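Local atomic coordinates of lipoate-protein ligase 1 (Plasmodium falciparum, PDB entry 5T8U), a protein that belongs to the lipoate-protein ligase family, joining a lipoyl protein ligase A/B catalytic domain to a smaller C-terminal domain. Residues I337-L342 with N348-V353. Sequence-based numbering, arbitrary orientation.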
ATOM      1  N   ILE A 337     -14.881  24.992 -13.458  0.88 95.80           N
ATOM      2  CA  ILE A 337     -15.867  25.003 -12.379  0.88 96.92           C
ATOM      3  C   ILE A 337     -15.819  23.686 -11.614  0.88 96.39           C
ATOM      4  O   ILE A 337     -15.745  23.660 -10.379  0.88 94.30           O
ATOM      5  CB  ILE A 337     -17.275  25.278 -12.944  0.88102.17           C
ATOM      6  CG1 ILE A 337     -17.364  26.703 -13.505  0.88104.47           C
ATOM      7  CG2 ILE A 337     -18.354  25.041 -11.886  0.88103.94           C
ATOM      8  CD1 ILE A 337     -17.262  27.807 -12.465  0.88105.03           C
ATOM      9  N   PHE A 338     -15.855  22.569 -12.345  1.00 99.86           N
ATOM     10  CA  PHE A 338     -15.867  21.262 -11.697  1.00 98.90           C
ATOM     11  C   PHE A 338     -14.667  21.092 -10.773  1.00 97.13           C
ATOM     12  O   PHE A 338     -14.799  20.556  -9.667  1.00 95.11           O
ATOM     13  CB  PHE A 338     -15.893  20.154 -12.748  1.00 99.38           C
ATOM     14  CG  PHE A 338     -15.673  18.785 -12.176  1.00 98.99           C
ATOM     15  CD1 PHE A 338     -14.529  18.070 -12.481  1.00 97.28           C
ATOM     16  CD2 PHE A 338     -16.599  18.223 -11.314  1.00100.61           C
ATOM     17  CE1 PHE A 338     -14.319  16.814 -11.947  1.00 96.73           C
ATOM     18  CE2 PHE A 338     -16.395  16.967 -10.779  1.00100.23           C
ATOM     19  CZ  PHE A 338     -15.254  16.262 -11.096  1.00 97.84           C
ATOM     20  N   PHE A 339     -13.487  21.538 -11.209  1.00 97.61           N
ATOM     21  CA  PHE A 339     -12.323  21.482 -10.331  1.00 94.64           C
ATOM     22  C   PHE A 339     -12.478  22.415  -9.139  1.00 93.56           C
ATOM     23  O   PHE A 339     -12.005  22.099  -8.042  1.00 91.73           O
ATOM     24  CB  PHE A 339     -11.055  21.823 -11.111  1.00 93.92           C
ATOM     25  CG  PHE A 339     -10.473  20.654 -11.847  1.00 92.27           C
ATOM     26  CD1 PHE A 339      -9.549  19.824 -11.235  1.00 89.11           C
ATOM     27  CD2 PHE A 339     -10.855  20.377 -13.148  1.00 94.69           C
ATOM     28  CE1 PHE A 339      -9.015  18.745 -11.906  1.00 88.01           C
ATOM     29  CE2 PHE A 339     -10.323  19.299 -13.824  1.00 94.01           C
ATOM     30  CZ  PHE A 339      -9.402  18.481 -13.202  1.00 89.87           C
ATOM     31  N   LYS A 340     -13.135  23.561  -9.328  0.87 94.32           N
ATOM     32  CA  LYS A 340     -13.377  24.461  -8.208  0.87 95.79           C
ATOM     33  C   LYS A 340     -14.306  23.827  -7.181  0.87 96.17           C
ATOM     34  O   LYS A 340     -14.245  24.166  -5.994  0.87 97.54           O
ATOM     35  CB  LYS A 340     -13.970  25.777  -8.710  0.87 98.22           C
ATOM     36  CG  LYS A 340     -13.790  26.944  -7.752  0.87 98.84           C
ATOM     37  CD  LYS A 340     -14.750  28.083  -8.065  0.87101.90           C
ATOM     38  CE  LYS A 340     -14.173  29.423  -7.639  0.87101.84           C
ATOM     39  NZ  LYS A 340     -15.226  30.456  -7.442  0.87103.88           N
ATOM     40  N   LYS A 341     -15.169  22.906  -7.615  1.00 93.00           N
ATOM     41  CA  LYS A 341     -16.135  22.294  -6.711  0.76 93.70           C
ATOM     42  C   LYS A 341     -15.511  21.254  -5.789  1.00 88.70           C
ATOM     43  O   LYS A 341     -16.111  20.924  -4.759  1.00 88.41           O
ATOM     44  CB  LYS A 341     -17.267  21.649  -7.513  1.00 97.20           C
ATOM     45  N   LEU A 342     -14.332  20.737  -6.124  1.00 82.14           N
ATOM     46  CA  LEU A 342     -13.713  19.684  -5.332  1.00 79.33           C
ATOM     47  C   LEU A 342     -12.990  20.260  -4.120  1.00 84.78           C
ATOM     48  O   LEU A 342     -12.419  21.353  -4.177  1.00 79.48           O
ATOM     49  CB  LEU A 342     -12.722  18.886  -6.182  1.00 77.55           C
ATOM     50  CG  LEU A 342     -13.258  18.213  -7.445  1.00 79.18           C
ATOM     51  CD1 LEU A 342     -12.099  17.790  -8.332  1.00 77.73           C
ATOM     52  CD2 LEU A 342     -14.129  17.018  -7.094  1.00 79.80           C
ATOM     53  N   ASN A 348      -2.504  21.414  -4.112  1.00 80.29           N
ATOM     54  CA  ASN A 348      -1.454  21.719  -5.080  1.00 79.58           C
ATOM     55  C   ASN A 348      -1.489  20.737  -6.246  1.00 75.27           C
ATOM     56  O   ASN A 348      -1.507  21.140  -7.416  1.00 80.06           O
ATOM     57  CB  ASN A 348      -0.086  21.697  -4.398  1.00 79.43           C
ATOM     58  CG  ASN A 348       0.035  22.729  -3.293  1.00 82.01           C
ATOM     59  OD1 ASN A 348      -0.197  22.431  -2.122  1.00 81.54           O
ATOM     60  ND2 ASN A 348       0.403  23.952  -3.662  1.00 85.54           N
ATOM     61  N   TYR A 349      -1.499  19.437  -5.939  0.83 63.07           N
ATOM     62  CA  TYR A 349      -1.585  18.430  -6.990  0.83 60.66           C
ATOM     63  C   TYR A 349      -2.814  18.649  -7.862  0.83 59.41           C
ATOM     64  O   TYR A 349      -2.737  18.549  -9.090  0.83 58.45           O
ATOM     65  CB  TYR A 349      -1.609  17.028  -6.378  0.83 60.03           C
ATOM     66  CG  TYR A 349      -0.296  16.575  -5.771  0.83 60.58           C
ATOM     67  CD1 TYR A 349       0.793  17.436  -5.680  0.83 62.15           C
ATOM     68  CD2 TYR A 349      -0.142  15.277  -5.298  0.83 59.52           C
ATOM     69  CE1 TYR A 349       1.991  17.018  -5.129  0.83 62.40           C
ATOM     70  CE2 TYR A 349       1.051  14.852  -4.745  0.83 58.45           C
ATOM     71  CZ  TYR A 349       2.114  15.725  -4.663  0.83 60.53           C
ATOM     72  OH  TYR A 349       3.302  15.303  -4.115  0.83 61.20           O
ATOM     73  N   LEU A 350      -3.958  18.953  -7.246  1.00 62.81           N
ATOM     74  CA  LEU A 350      -5.169  19.184  -8.024  1.00 65.57           C
ATOM     75  C   LEU A 350      -5.011  20.392  -8.939  1.00 66.30           C
ATOM     76  O   LEU A 350      -5.393  20.344 -10.114  1.00 67.99           O
ATOM     77  CB  LEU A 350      -6.367  19.367  -7.093  1.00 65.47           C
ATOM     78  CG  LEU A 350      -7.740  19.352  -7.773  1.00 66.18           C
ATOM     79  CD1 LEU A 350      -8.078  17.963  -8.298  1.00 65.05           C
ATOM     80  CD2 LEU A 350      -8.821  19.839  -6.823  1.00 66.47           C
ATOM     81  N   ASP A 351      -4.446  21.487  -8.421  0.91 62.90           N
ATOM     82  CA  ASP A 351      -4.207  22.660  -9.256  0.91 63.27           C
ATOM     83  C   ASP A 351      -3.343  22.306 -10.459  0.91 62.49           C
ATOM     84  O   ASP A 351      -3.663  22.666 -11.597  0.91 65.69           O
ATOM     85  CB  ASP A 351      -3.551  23.772  -8.437  0.91 66.15           C
ATOM     86  CG  ASP A 351      -4.484  24.361  -7.400  0.91 68.57           C
ATOM     87  OD1 ASP A 351      -4.088  25.342  -6.736  0.91 70.27           O
ATOM     88  OD2 ASP A 351      -5.604  23.834  -7.238  0.91 68.33           O
ATOM     89  N   GLU A 352      -2.236  21.600 -10.224  1.00 62.33           N
ATOM     90  CA  GLU A 352      -1.353  21.228 -11.325  1.00 61.60           C
ATOM     91  C   GLU A 352      -2.077  20.348 -12.341  1.00 61.94           C
ATOM     92  O   GLU A 352      -1.943  20.548 -13.556  1.00 63.56           O
ATOM     93  CB  GLU A 352      -0.115  20.516 -10.778  1.00 59.70           C
ATOM     94  CG  GLU A 352       0.998  20.331 -11.791  1.00 60.48           C
ATOM     95  CD  GLU A 352       2.253  19.741 -11.177  1.00 59.82           C
ATOM     96  OE1 GLU A 352       2.159  19.155 -10.077  1.00 58.68           O
ATOM     97  OE2 GLU A 352       3.334  19.869 -11.790  1.00 60.74           O
ATOM     98  N   VAL A 353      -2.861  19.380 -11.863  1.00 61.49           N
ATOM     99  CA  VAL A 353      -3.537  18.458 -12.771  1.00 63.09           C
ATOM    100  C   VAL A 353      -4.569  19.195 -13.618  1.00 68.75           C
ATOM    101  O   VAL A 353      -4.663  18.973 -14.830  1.00 68.33           O
ATOM    102  CB  VAL A 353      -4.170  17.296 -11.980  1.00 59.37           C
ATOM    103  CG1 VAL A 353      -5.051  16.431 -12.882  1.00 59.55           C
ATOM    104  CG2 VAL A 353      -3.080  16.438 -11.351  1.00 59.38           C
TER
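Leu350 reaches across to Phe339 and Leu342 because its CG stands opposite the backbone N (chi1 -169°), which carries both methyls out from helix 347-357. In Phe339, by contrast, CG is anti to the carbonyl carbon and beside the backbone N (chi1 -84°), and the ring turns an edge to the leucine. CD1 of Leu350 sits at that edge, 3.8 Å from both CD1 and CE1 of Phe339, and CG of Leu350 lies in the ring plane, 3.9 Å from Phe339 CD1. The contact is therefore made by the rim of the ring and not by its faces. Leu342, the last residue of 337-342, meets the same leucine with its side chain roughly perpendicular: its CD1 is 4.0 Å from CD1 of Leu350, and its CB is 4.1 Å from Leu350 CD2. The contact is apolar in its side chains and modest, burying 180 Å² in all. Leu320 of helix 314-321 touches Phe339, Leu350 and Val353, extending the apolar cluster to a third helix. Such packing joins the last two helices of the C-terminal domain, consecutive in the chain, as a helical hairpin in an alpha-beta domain that also contains a three-stranded antiparallel sheet.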